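Local coordinates for putative cell invasion protein with MAC/Perforin domain (Bacteroides thetaiotaomicron VPI-5482, PDB 3KK7) that is of unproven function but, as a membrane-attack complex/perforin family protein, may act on membranes, possibly in cell invasion, at residues Ala75-Val79 with Ser207-Leu213; Arg181-Asp186 with Met529-Tyr533; Asp194-Asn198 with Ile350-Phe355; Met498-Ala502 with Arg535-Leu541. The contacts are given in a common frame with arbitrary orientation. Residues are numbered along the deposited sequence.

Three of the four contacts form a continuous block in which the C-terminal D3 region packs against the MACPF domain; interaction 1 lies deeper in the same MACPF domain, next to interaction 3. Interactions 2, 3 and 4 lie 12 to 13 Å apart between centres. L351 of interaction 3 links it to interaction 2, its CD1 lying 3.5 Å from CE of M529. Interactions 3 and 4 meet through two probable hydrogen bonds, N354 ND2 to G540 O (2.7 Å) and E353 N to I538 O (2.8 Å). I538 of interaction 4 packs on L532 and Y533 of interaction 2. Interaction 1, about 25 Å from interaction 4 between centres, joins interaction 3 through Y208 CE1 and A195 CB, 3.8 Å apart.

Interaction 1 (Ala75-Val79 with Ser207-Leu213); sequences AKYPV and SYGEFVL
Y208, the last residue of helix 201-208, has the most surface covered here, and Y77 and V79 of the facing segment close round it. Segment 75-79 leaves the short strand 75-76 and turns a corner at Y77; its K76 CA lies 5.9 Å from Y208 CA, and V79 CA 7.1 Å from V212 CA. Both tyrosines adopt m rotamers, and the edge of the Y77 ring meets the face of the Y208 ring in a T-shaped stack, with centroids 5.4 Å apart and planes at 66°. Y77 CB approaches Y208 CE2 to 3.4 Å, and Y77 CE2 comes equally near S207 O, 3.4 Å away. The junction lies in the MACPF domain, where helix 201-208 gives way to strand 211-218 of its large antiparallel sheet. G209, with phi/psi of 98/-168, makes the break, and E210 and F211 then form a classic beta bulge opposite Y60. V79, its chi1 t, directs CG2 at Y208 CD2 (4.1 Å) and at V212 CG2 (4.2 Å), bridging the helix end and the strand. At the outer side a water accepts a hydrogen bond from Y208 OH and donates one to P78 O, each 2.7 Å long. S59 of strand 58-60 hydrogen-bonds through OG to both Y77 N and Y208 O. At the start of 75-79, A75 CB rests 4.0 Å from L213 CD1.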
# COMPACT_ATOMS: atom_id res chain seq x y z
N ALA A 75 7.49 -6.37 9.25
CA ALA A 75 6.66 -7.41 8.64
C ALA A 75 5.41 -7.55 9.50
O ALA A 75 5.53 -7.74 10.70
CB ALA A 75 7.41 -8.73 8.59
N LYS A 76 4.23 -7.43 8.91
CA LYS A 76 3.02 -7.42 9.74
C LYS A 76 2.16 -8.68 9.63
O LYS A 76 2.26 -9.54 10.50
CB LYS A 76 2.20 -6.16 9.47
CG LYS A 76 2.88 -4.84 9.91
CD LYS A 76 2.99 -4.66 11.45
CE LYS A 76 3.84 -3.44 11.77
NZ LYS A 76 4.68 -3.62 12.99
N TYR A 77 1.33 -8.79 8.60
CA TYR A 77 0.46 -9.95 8.45
C TYR A 77 0.51 -10.54 7.06
O TYR A 77 0.91 -9.89 6.08
CB TYR A 77 -0.99 -9.58 8.73
CG TYR A 77 -1.22 -8.90 10.05
CD1 TYR A 77 -1.30 -9.63 11.23
CD2 TYR A 77 -1.38 -7.51 10.12
CE1 TYR A 77 -1.53 -9.00 12.43
CE2 TYR A 77 -1.59 -6.87 11.31
CZ TYR A 77 -1.67 -7.61 12.47
OH TYR A 77 -1.87 -6.95 13.65
N PRO A 78 0.09 -11.80 6.95
CA PRO A 78 0.19 -12.42 5.64
C PRO A 78 -0.81 -11.84 4.66
O PRO A 78 -1.96 -11.64 5.03
CB PRO A 78 -0.13 -13.91 5.88
CG PRO A 78 -0.34 -14.09 7.34
CD PRO A 78 -0.11 -12.76 8.05
N VAL A 79 -0.35 -11.56 3.44
CA VAL A 79 -1.23 -11.21 2.34
C VAL A 79 -1.40 -12.44 1.43
O VAL A 79 -2.53 -12.85 1.10
CB VAL A 79 -0.68 -10.03 1.56
CG1 VAL A 79 -1.47 -9.81 0.32
CG2 VAL A 79 -0.70 -8.81 2.46
N SER A 207 -3.56 -1.20 9.27
CA SER A 207 -3.33 -2.45 9.92
C SER A 207 -2.18 -3.27 9.26
O SER A 207 -1.29 -3.75 9.97
CB SER A 207 -4.63 -3.23 9.94
OG SER A 207 -4.33 -4.54 10.34
N TYR A 208 -2.22 -3.42 7.93
CA TYR A 208 -1.23 -4.22 7.20
C TYR A 208 0.08 -3.48 6.86
O TYR A 208 1.14 -4.11 6.83
CB TYR A 208 -1.83 -4.76 5.90
CG TYR A 208 -2.69 -5.96 6.12
CD1 TYR A 208 -4.00 -5.81 6.53
CD2 TYR A 208 -2.19 -7.25 5.98
CE1 TYR A 208 -4.81 -6.92 6.77
CE2 TYR A 208 -2.99 -8.36 6.21
CZ TYR A 208 -4.29 -8.18 6.61
OH TYR A 208 -5.10 -9.23 6.85
N GLY A 209 0.02 -2.17 6.62
CA GLY A 209 1.10 -1.47 5.95
C GLY A 209 0.80 -1.30 4.46
O GLY A 209 -0.33 -1.56 4.01
N GLU A 210 1.80 -0.91 3.68
CA GLU A 210 1.59 -0.50 2.31
C GLU A 210 2.10 -1.45 1.25
O GLU A 210 1.72 -1.34 0.09
CB GLU A 210 2.22 0.89 2.09
CG GLU A 210 1.85 1.96 3.18
CD GLU A 210 2.90 2.04 4.27
OE1 GLU A 210 3.46 0.98 4.58
OE2 GLU A 210 3.22 3.13 4.79
N PHE A 211 2.94 -2.41 1.63
CA PHE A 211 3.62 -3.23 0.64
C PHE A 211 3.66 -4.70 1.00
O PHE A 211 3.45 -5.09 2.16
CB PHE A 211 5.04 -2.72 0.44
CG PHE A 211 5.09 -1.34 -0.12
CD1 PHE A 211 4.92 -1.13 -1.47
CD2 PHE A 211 5.34 -0.24 0.70
CE1 PHE A 211 4.96 0.15 -2.00
CE2 PHE A 211 5.38 1.04 0.17
CZ PHE A 211 5.19 1.23 -1.17
N VAL A 212 3.92 -5.53 -0.02
CA VAL A 212 4.06 -6.98 0.18
C VAL A 212 5.50 -7.40 -0.06
O VAL A 212 6.12 -7.03 -1.06
CB VAL A 212 3.11 -7.77 -0.72
CG1 VAL A 212 3.17 -9.22 -0.36
CG2 VAL A 212 1.72 -7.26 -0.56
N LEU A 213 6.04 -8.17 0.88
CA LEU A 213 7.42 -8.68 0.77
C LEU A 213 7.55 -9.77 -0.32
O LEU A 213 7.01 -10.84 -0.17
CB LEU A 213 7.89 -9.24 2.14
CG LEU A 213 8.17 -8.17 3.21
CD1 LEU A 213 8.00 -8.71 4.64
CD2 LEU A 213 9.56 -7.51 3.04
O HOH W 1 -3.73 -11.52 7.06

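Interaction 2 (Arg181-Asp186 with Met529-Tyr533); sequences RKIAAD and MTTLY
Helices 177-186 and 529-535 meet steeply: the axes of the short helical segments approach to 10.3 Å, with 109° between their N-to-C directions. R181 is paired with Y533 (CA to CA 7.9 Å), K182 with T530 (7.4 Å) and A185 with M529 (6.3 Å). The steep crossing limits the contact to R181, K182, A185 and D186 against M529, T530 and Y533. The aromatic part of the contact belongs to Y533, whose p rotamer (chi1 59°) lays the ring against the first helix. R181 CB sits over its face in a CH-pi contact, 4.1 Å from the ring centroid and 18° off the normal, and R181 CD is 3.7 Å from Y533 CD1. Apolar packing centres on A185, whose CB points at the second helix and touches Y533 CE2 at 3.6 Å and CE of M529, a selenomethionine in the mmm rotamer, at 3.8 Å. Contacts of the longer and polar side chains flank this centre. K182 CG lies 3.9 Å from Y533 OH, K182 NZ 3.6 Å from T530 CG2, and D186 OD2 3.5 Å from M529 CG. The other carboxylate oxygen of D186, OD1, takes hydrogen bonds from N484 and N486. The arrangement is a crossed helix-helix packing between domains, through which the MACPF domain receives a helix of the C-terminal D3 region.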
# COMPACT_ATOMS: atom_id res chain seq x y z
N ARG A 181 -1.36 -12.52 -10.72
CA ARG A 181 -2.81 -12.59 -10.88
C ARG A 181 -3.39 -13.89 -10.34
O ARG A 181 -4.44 -13.88 -9.69
CB ARG A 181 -3.23 -12.30 -12.32
CG ARG A 181 -3.45 -10.78 -12.52
CD ARG A 181 -4.10 -10.48 -13.87
NE ARG A 181 -3.17 -10.86 -14.93
CZ ARG A 181 -2.23 -10.06 -15.44
NH1 ARG A 181 -2.08 -8.80 -15.02
NH2 ARG A 181 -1.43 -10.53 -16.39
N LYS A 182 -2.70 -15.01 -10.57
CA LYS A 182 -3.13 -16.29 -10.02
C LYS A 182 -3.23 -16.18 -8.52
O LYS A 182 -4.21 -16.70 -7.94
CB LYS A 182 -2.13 -17.40 -10.33
CG LYS A 182 -2.42 -18.16 -11.57
CD LYS A 182 -2.17 -19.63 -11.38
CE LYS A 182 -2.69 -20.36 -12.55
NZ LYS A 182 -4.18 -20.24 -12.75
N ILE A 183 -2.23 -15.54 -7.89
CA ILE A 183 -2.21 -15.39 -6.42
C ILE A 183 -3.41 -14.57 -5.96
O ILE A 183 -4.10 -14.95 -5.01
CB ILE A 183 -0.91 -14.78 -5.95
CG1 ILE A 183 0.24 -15.75 -6.16
CG2 ILE A 183 -0.96 -14.42 -4.46
CD1 ILE A 183 1.63 -15.19 -5.77
N ALA A 184 -3.67 -13.47 -6.67
CA ALA A 184 -4.79 -12.56 -6.36
C ALA A 184 -6.13 -13.30 -6.38
O ALA A 184 -6.92 -13.21 -5.42
CB ALA A 184 -4.81 -11.36 -7.32
N ALA A 185 -6.35 -14.05 -7.46
CA ALA A 185 -7.55 -14.86 -7.70
C ALA A 185 -7.87 -15.92 -6.64
O ALA A 185 -9.04 -16.10 -6.27
CB ALA A 185 -7.42 -15.57 -9.10
N ASP A 186 -6.83 -16.62 -6.16
CA ASP A 186 -7.03 -17.85 -5.38
C ASP A 186 -6.15 -18.07 -4.14
O ASP A 186 -6.47 -18.92 -3.36
CB ASP A 186 -6.85 -19.05 -6.33
CG ASP A 186 -8.10 -19.36 -7.15
OD1 ASP A 186 -9.10 -19.79 -6.53
OD2 ASP A 186 -8.10 -19.21 -8.39
N MSE A 529 -11.32 -18.44 -13.02
CA MSE A 529 -10.79 -17.18 -12.56
C MSE A 529 -9.97 -16.51 -13.65
O MSE A 529 -10.04 -15.29 -13.82
CB MSE A 529 -9.95 -17.36 -11.29
CG MSE A 529 -10.76 -17.66 -10.04
SE MSE A 529 -12.20 -16.39 -9.66
CE MSE A 529 -11.15 -14.85 -9.11
N THR A 530 -9.22 -17.30 -14.41
CA THR A 530 -8.29 -16.72 -15.37
C THR A 530 -9.10 -16.03 -16.45
O THR A 530 -8.76 -14.93 -16.86
CB THR A 530 -7.24 -17.74 -15.94
OG1 THR A 530 -7.89 -18.64 -16.83
CG2 THR A 530 -6.57 -18.58 -14.85
N THR A 531 -10.21 -16.65 -16.87
CA THR A 531 -11.13 -16.03 -17.84
C THR A 531 -11.68 -14.73 -17.27
O THR A 531 -11.72 -13.70 -17.95
CB THR A 531 -12.30 -16.99 -18.22
OG1 THR A 531 -11.80 -18.03 -19.06
CG2 THR A 531 -13.45 -16.25 -18.95
N LEU A 532 -12.08 -14.76 -16.01
CA LEU A 532 -12.64 -13.56 -15.40
C LEU A 532 -11.65 -12.40 -15.46
O LEU A 532 -11.95 -11.35 -16.03
CB LEU A 532 -13.04 -13.84 -13.96
CG LEU A 532 -14.09 -12.90 -13.38
CD1 LEU A 532 -15.38 -12.97 -14.26
CD2 LEU A 532 -14.36 -13.26 -11.90
N TYR A 533 -10.46 -12.58 -14.92
CA TYR A 533 -9.54 -11.45 -14.87
C TYR A 533 -8.85 -11.15 -16.20
O TYR A 533 -8.27 -10.08 -16.36
CB TYR A 533 -8.52 -11.59 -13.72
CG TYR A 533 -7.61 -12.81 -13.70
CD1 TYR A 533 -6.66 -13.03 -14.69
CD2 TYR A 533 -7.65 -13.70 -12.63
CE1 TYR A 533 -5.78 -14.12 -14.64
CE2 TYR A 533 -6.78 -14.81 -12.58
CZ TYR A 533 -5.85 -15.01 -13.59
OH TYR A 533 -5.01 -16.10 -13.56

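Interaction 3 (Asp194-Asn198 with Ile350-Phe355); sequences DALYN and ILEENF
L196 of helix 190-198 is the apolar centre: its CD2 lies 3.6 Å from I350 CG2, and its CG 3.8 Å from F355 CD2. Segment 350-355 runs from an extended I350 into the first turn of helix 353-363, and the CA atoms of L196 and F355 are 8.2 Å apart. F355 (chi1 m) turns the edge of its ring to the face of Y197, also m, in a T-shaped stack with centroids 5.3 Å apart, planes at 66° and CE2 of F355 3.7 Å from CE1 of Y197. At the polar edge Y197 OH donates a short hydrogen bond of 2.6 Å to OE2 of E352, the N-cap residue, whose m, p rotamer places OE2 at the tyrosine hydroxyl. M201 and L204 of helix 201-208 pack on F355 and L196, Y197 touches A502 and Y504 of strand 499-504, and E353 N and N354 ND2 hydrogen-bond to I538 O and G540 O, docking the start of helix 353-363 on strand 537-540 of D3.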
# COMPACT_ATOMS: atom_id res chain seq x y z
N ASP A 194 -10.68 -10.49 4.23
CA ASP A 194 -11.57 -9.81 5.17
C ASP A 194 -11.37 -8.30 5.16
O ASP A 194 -12.34 -7.56 5.11
CB ASP A 194 -11.36 -10.32 6.59
CG ASP A 194 -12.30 -9.65 7.59
OD1 ASP A 194 -13.49 -10.02 7.64
OD2 ASP A 194 -11.86 -8.75 8.34
N ALA A 195 -10.12 -7.85 5.24
CA ALA A 195 -9.82 -6.42 5.35
C ALA A 195 -10.17 -5.72 4.06
O ALA A 195 -10.66 -4.60 4.06
CB ALA A 195 -8.38 -6.21 5.70
N LEU A 196 -10.01 -6.44 2.95
CA LEU A 196 -10.29 -5.92 1.62
C LEU A 196 -11.76 -5.56 1.44
O LEU A 196 -12.06 -4.52 0.88
CB LEU A 196 -9.89 -6.96 0.56
CG LEU A 196 -9.48 -6.49 -0.84
CD1 LEU A 196 -8.23 -5.58 -0.78
CD2 LEU A 196 -9.23 -7.73 -1.76
N TYR A 197 -12.65 -6.42 1.92
CA TYR A 197 -14.08 -6.17 1.79
C TYR A 197 -14.80 -5.63 3.02
O TYR A 197 -15.90 -5.14 2.88
CB TYR A 197 -14.81 -7.43 1.28
CG TYR A 197 -14.62 -7.61 -0.20
CD1 TYR A 197 -15.36 -6.87 -1.10
CD2 TYR A 197 -13.65 -8.47 -0.69
CE1 TYR A 197 -15.16 -6.99 -2.45
CE2 TYR A 197 -13.45 -8.61 -2.05
CZ TYR A 197 -14.21 -7.86 -2.93
OH TYR A 197 -14.03 -7.98 -4.29
N ASN A 198 -14.21 -5.70 4.20
CA ASN A 198 -14.94 -5.30 5.41
C ASN A 198 -14.42 -4.06 6.12
O ASN A 198 -14.96 -3.66 7.13
CB ASN A 198 -15.04 -6.46 6.39
CG ASN A 198 -15.84 -7.62 5.82
OD1 ASN A 198 -16.86 -7.42 5.15
ND2 ASN A 198 -15.38 -8.82 6.07
N ILE A 350 -4.38 -7.89 -5.86
CA ILE A 350 -5.84 -7.88 -5.88
C ILE A 350 -6.33 -7.68 -7.29
O ILE A 350 -5.63 -7.11 -8.12
CB ILE A 350 -6.43 -6.81 -4.92
CG1 ILE A 350 -5.89 -5.42 -5.21
CG2 ILE A 350 -6.09 -7.13 -3.47
CD1 ILE A 350 -6.42 -4.39 -4.26
N LEU A 351 -7.53 -8.19 -7.57
CA LEU A 351 -8.09 -8.17 -8.92
C LEU A 351 -8.94 -6.94 -9.21
O LEU A 351 -9.11 -6.56 -10.38
CB LEU A 351 -8.97 -9.40 -9.13
CG LEU A 351 -8.31 -10.74 -9.04
CD1 LEU A 351 -9.39 -11.78 -9.15
CD2 LEU A 351 -7.31 -10.86 -10.17
N GLU A 352 -9.49 -6.35 -8.15
CA GLU A 352 -10.51 -5.32 -8.26
C GLU A 352 -9.92 -3.98 -8.71
O GLU A 352 -9.18 -3.32 -7.96
CB GLU A 352 -11.22 -5.13 -6.89
CG GLU A 352 -11.96 -6.38 -6.36
CD GLU A 352 -11.07 -7.43 -5.65
OE1 GLU A 352 -9.84 -7.25 -5.48
OE2 GLU A 352 -11.63 -8.48 -5.27
N GLU A 353 -10.29 -3.56 -9.91
CA GLU A 353 -9.89 -2.26 -10.48
C GLU A 353 -9.98 -1.08 -9.50
O GLU A 353 -9.06 -0.29 -9.37
CB GLU A 353 -10.79 -1.94 -11.68
CG GLU A 353 -10.05 -1.42 -12.91
CD GLU A 353 -8.94 -2.36 -13.37
OE1 GLU A 353 -9.23 -3.56 -13.68
OE2 GLU A 353 -7.78 -1.89 -13.36
N ASN A 354 -11.13 -0.96 -8.84
CA ASN A 354 -11.38 0.16 -7.94
C ASN A 354 -10.56 0.10 -6.67
O ASN A 354 -10.17 1.16 -6.15
CB ASN A 354 -12.87 0.33 -7.59
CG ASN A 354 -13.53 -0.96 -7.14
OD1 ASN A 354 -13.20 -2.05 -7.62
ND2 ASN A 354 -14.50 -0.83 -6.24
N PHE A 355 -10.27 -1.10 -6.17
CA PHE A 355 -9.42 -1.20 -4.98
C PHE A 355 -7.98 -0.90 -5.34
O PHE A 355 -7.25 -0.25 -4.59
CB PHE A 355 -9.51 -2.57 -4.32
CG PHE A 355 -10.90 -2.95 -3.86
CD1 PHE A 355 -11.94 -2.03 -3.82
CD2 PHE A 355 -11.14 -4.25 -3.41
CE1 PHE A 355 -13.19 -2.40 -3.38
CE2 PHE A 355 -12.39 -4.63 -2.96
CZ PHE A 355 -13.42 -3.72 -2.94

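Interaction 4 (Met498-Ala502 with Arg535-Leu541); sequences MYCFA and RYKIYGL
Four backbone hydrogen bonds join these segments: K537 N to M498 O (3.1 Å), Y539 N to C500 O (2.8 Å), A502 N to Y539 O (2.7 Å) and L541 N to A502 O (2.9 Å). They set a parallel register pairing Y499 with K537, C500 with I538, F501 with Y539 and A502 with G540 (CA to CA 4.6 to 4.9 Å); the short strand axes are inclined at 26°. On the face bearing Y499, K537, F501 and Y539, F501 CD1 is 4.3 Å from Y539 CB and F501 CB 3.9 Å from L541 CD1. The other face carries C500, A502 and I538, with I538 CG2 3.9 Å from A502 CB. Selenomethionine M498 (mmm) sets CE over the Y536 ring face, 3.6 Å from the centroid, in a CH-pi contact, and SE, oblique and 4.6 Å from that centroid, makes a Met-aromatic contact. Strands 499-504 and 537-540, linked through helices, form a beta-alpha-beta crossover at the edge of the mixed D3 sheet. Backbone bonding fixes the register, packing of mostly apolar side chains on both faces accompanies it, and the L541 carboxylate adds a salt bridge to R403 and a hydrogen bond to Y513.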
# COMPACT_ATOMS: atom_id res chain seq x y z
N MSE A 498 -18.86 -7.42 -20.46
CA MSE A 498 -17.51 -7.73 -19.95
C MSE A 498 -17.18 -6.97 -18.69
O MSE A 498 -16.01 -6.66 -18.43
CB MSE A 498 -16.44 -7.51 -21.03
CG MSE A 498 -16.80 -8.16 -22.40
SE MSE A 498 -17.50 -10.01 -22.25
CE MSE A 498 -15.89 -10.94 -21.62
N TYR A 499 -18.19 -6.71 -17.87
CA TYR A 499 -17.95 -6.09 -16.58
C TYR A 499 -18.42 -7.04 -15.50
O TYR A 499 -19.18 -7.97 -15.78
CB TYR A 499 -18.62 -4.70 -16.48
CG TYR A 499 -20.12 -4.74 -16.44
CD1 TYR A 499 -20.79 -4.98 -15.24
CD2 TYR A 499 -20.89 -4.50 -17.59
CE1 TYR A 499 -22.17 -5.02 -15.19
CE2 TYR A 499 -22.29 -4.53 -17.53
CZ TYR A 499 -22.91 -4.80 -16.32
OH TYR A 499 -24.27 -4.82 -16.22
N CYS A 500 -17.96 -6.78 -14.28
CA CYS A 500 -18.21 -7.66 -13.17
C CYS A 500 -18.11 -6.95 -11.80
O CYS A 500 -17.13 -6.25 -11.52
CB CYS A 500 -17.21 -8.81 -13.24
SG CYS A 500 -17.09 -9.80 -11.72
N PHE A 501 -19.14 -7.17 -10.96
CA PHE A 501 -19.14 -6.68 -9.59
C PHE A 501 -18.81 -7.84 -8.68
O PHE A 501 -19.44 -8.90 -8.77
CB PHE A 501 -20.50 -6.09 -9.16
CG PHE A 501 -21.03 -5.00 -10.07
CD1 PHE A 501 -20.19 -4.05 -10.63
CD2 PHE A 501 -22.39 -4.91 -10.32
CE1 PHE A 501 -20.70 -3.04 -11.47
CE2 PHE A 501 -22.92 -3.90 -11.17
CZ PHE A 501 -22.07 -2.96 -11.73
N ALA A 502 -17.82 -7.65 -7.80
CA ALA A 502 -17.42 -8.69 -6.83
C ALA A 502 -17.74 -8.29 -5.37
O ALA A 502 -17.86 -7.12 -5.06
CB ALA A 502 -15.91 -8.99 -6.97
N ARG A 535 -10.50 -11.24 -19.16
CA ARG A 535 -11.50 -10.74 -20.10
C ARG A 535 -12.52 -9.81 -19.47
O ARG A 535 -13.28 -9.20 -20.20
CB ARG A 535 -12.20 -11.91 -20.80
CG ARG A 535 -11.26 -12.78 -21.72
CD ARG A 535 -12.01 -13.95 -22.43
NE ARG A 535 -13.30 -13.48 -22.96
CZ ARG A 535 -14.34 -14.26 -23.28
NH1 ARG A 535 -14.27 -15.59 -23.19
NH2 ARG A 535 -15.47 -13.69 -23.71
N TYR A 536 -12.53 -9.68 -18.15
CA TYR A 536 -13.49 -8.78 -17.49
C TYR A 536 -12.80 -7.65 -16.71
O TYR A 536 -11.62 -7.74 -16.39
CB TYR A 536 -14.45 -9.57 -16.58
CG TYR A 536 -15.38 -10.49 -17.33
CD1 TYR A 536 -14.93 -11.69 -17.85
CD2 TYR A 536 -16.72 -10.16 -17.52
CE1 TYR A 536 -15.78 -12.55 -18.54
CE2 TYR A 536 -17.60 -11.02 -18.22
CZ TYR A 536 -17.12 -12.22 -18.74
OH TYR A 536 -17.94 -13.08 -19.44
N LYS A 537 -13.54 -6.57 -16.49
CA LYS A 537 -13.18 -5.55 -15.54
C LYS A 537 -13.93 -5.92 -14.26
O LYS A 537 -15.12 -6.17 -14.28
CB LYS A 537 -13.63 -4.17 -16.02
CG LYS A 537 -12.86 -3.60 -17.24
CD LYS A 537 -11.42 -3.19 -16.90
CE LYS A 537 -10.67 -2.70 -18.15
NZ LYS A 537 -9.37 -2.05 -17.81
N ILE A 538 -13.21 -6.00 -13.16
CA ILE A 538 -13.79 -6.40 -11.90
C ILE A 538 -13.81 -5.23 -10.90
O ILE A 538 -12.78 -4.60 -10.64
CB ILE A 538 -13.00 -7.58 -11.27
CG1 ILE A 538 -12.91 -8.77 -12.25
CG2 ILE A 538 -13.68 -8.03 -9.99
CD1 ILE A 538 -11.90 -9.75 -11.81
N TYR A 539 -14.99 -4.96 -10.36
CA TYR A 539 -15.17 -3.92 -9.37
C TYR A 539 -15.74 -4.53 -8.10
O TYR A 539 -16.75 -5.25 -8.15
CB TYR A 539 -16.12 -2.86 -9.90
CG TYR A 539 -15.63 -2.27 -11.18
CD1 TYR A 539 -14.74 -1.22 -11.18
CD2 TYR A 539 -16.03 -2.78 -12.40
CE1 TYR A 539 -14.27 -0.69 -12.37
CE2 TYR A 539 -15.57 -2.26 -13.57
CZ TYR A 539 -14.69 -1.22 -13.55
OH TYR A 539 -14.24 -0.69 -14.72
N GLY A 540 -15.06 -4.27 -6.99
CA GLY A 540 -15.48 -4.71 -5.67
C GLY A 540 -16.50 -3.72 -5.10
O GLY A 540 -16.27 -2.52 -5.07
N LEU A 541 -17.65 -4.25 -4.67
CA LEU A 541 -18.66 -3.48 -3.99
C LEU A 541 -18.32 -3.44 -2.49
O LEU A 541 -17.51 -4.25 -1.99
CB LEU A 541 -20.03 -4.11 -4.25
CG LEU A 541 -20.44 -4.25 -5.72
CD1 LEU A 541 -21.88 -4.71 -5.82
CD2 LEU A 541 -20.27 -2.94 -6.52
OXT LEU A 541 -18.85 -2.59 -1.73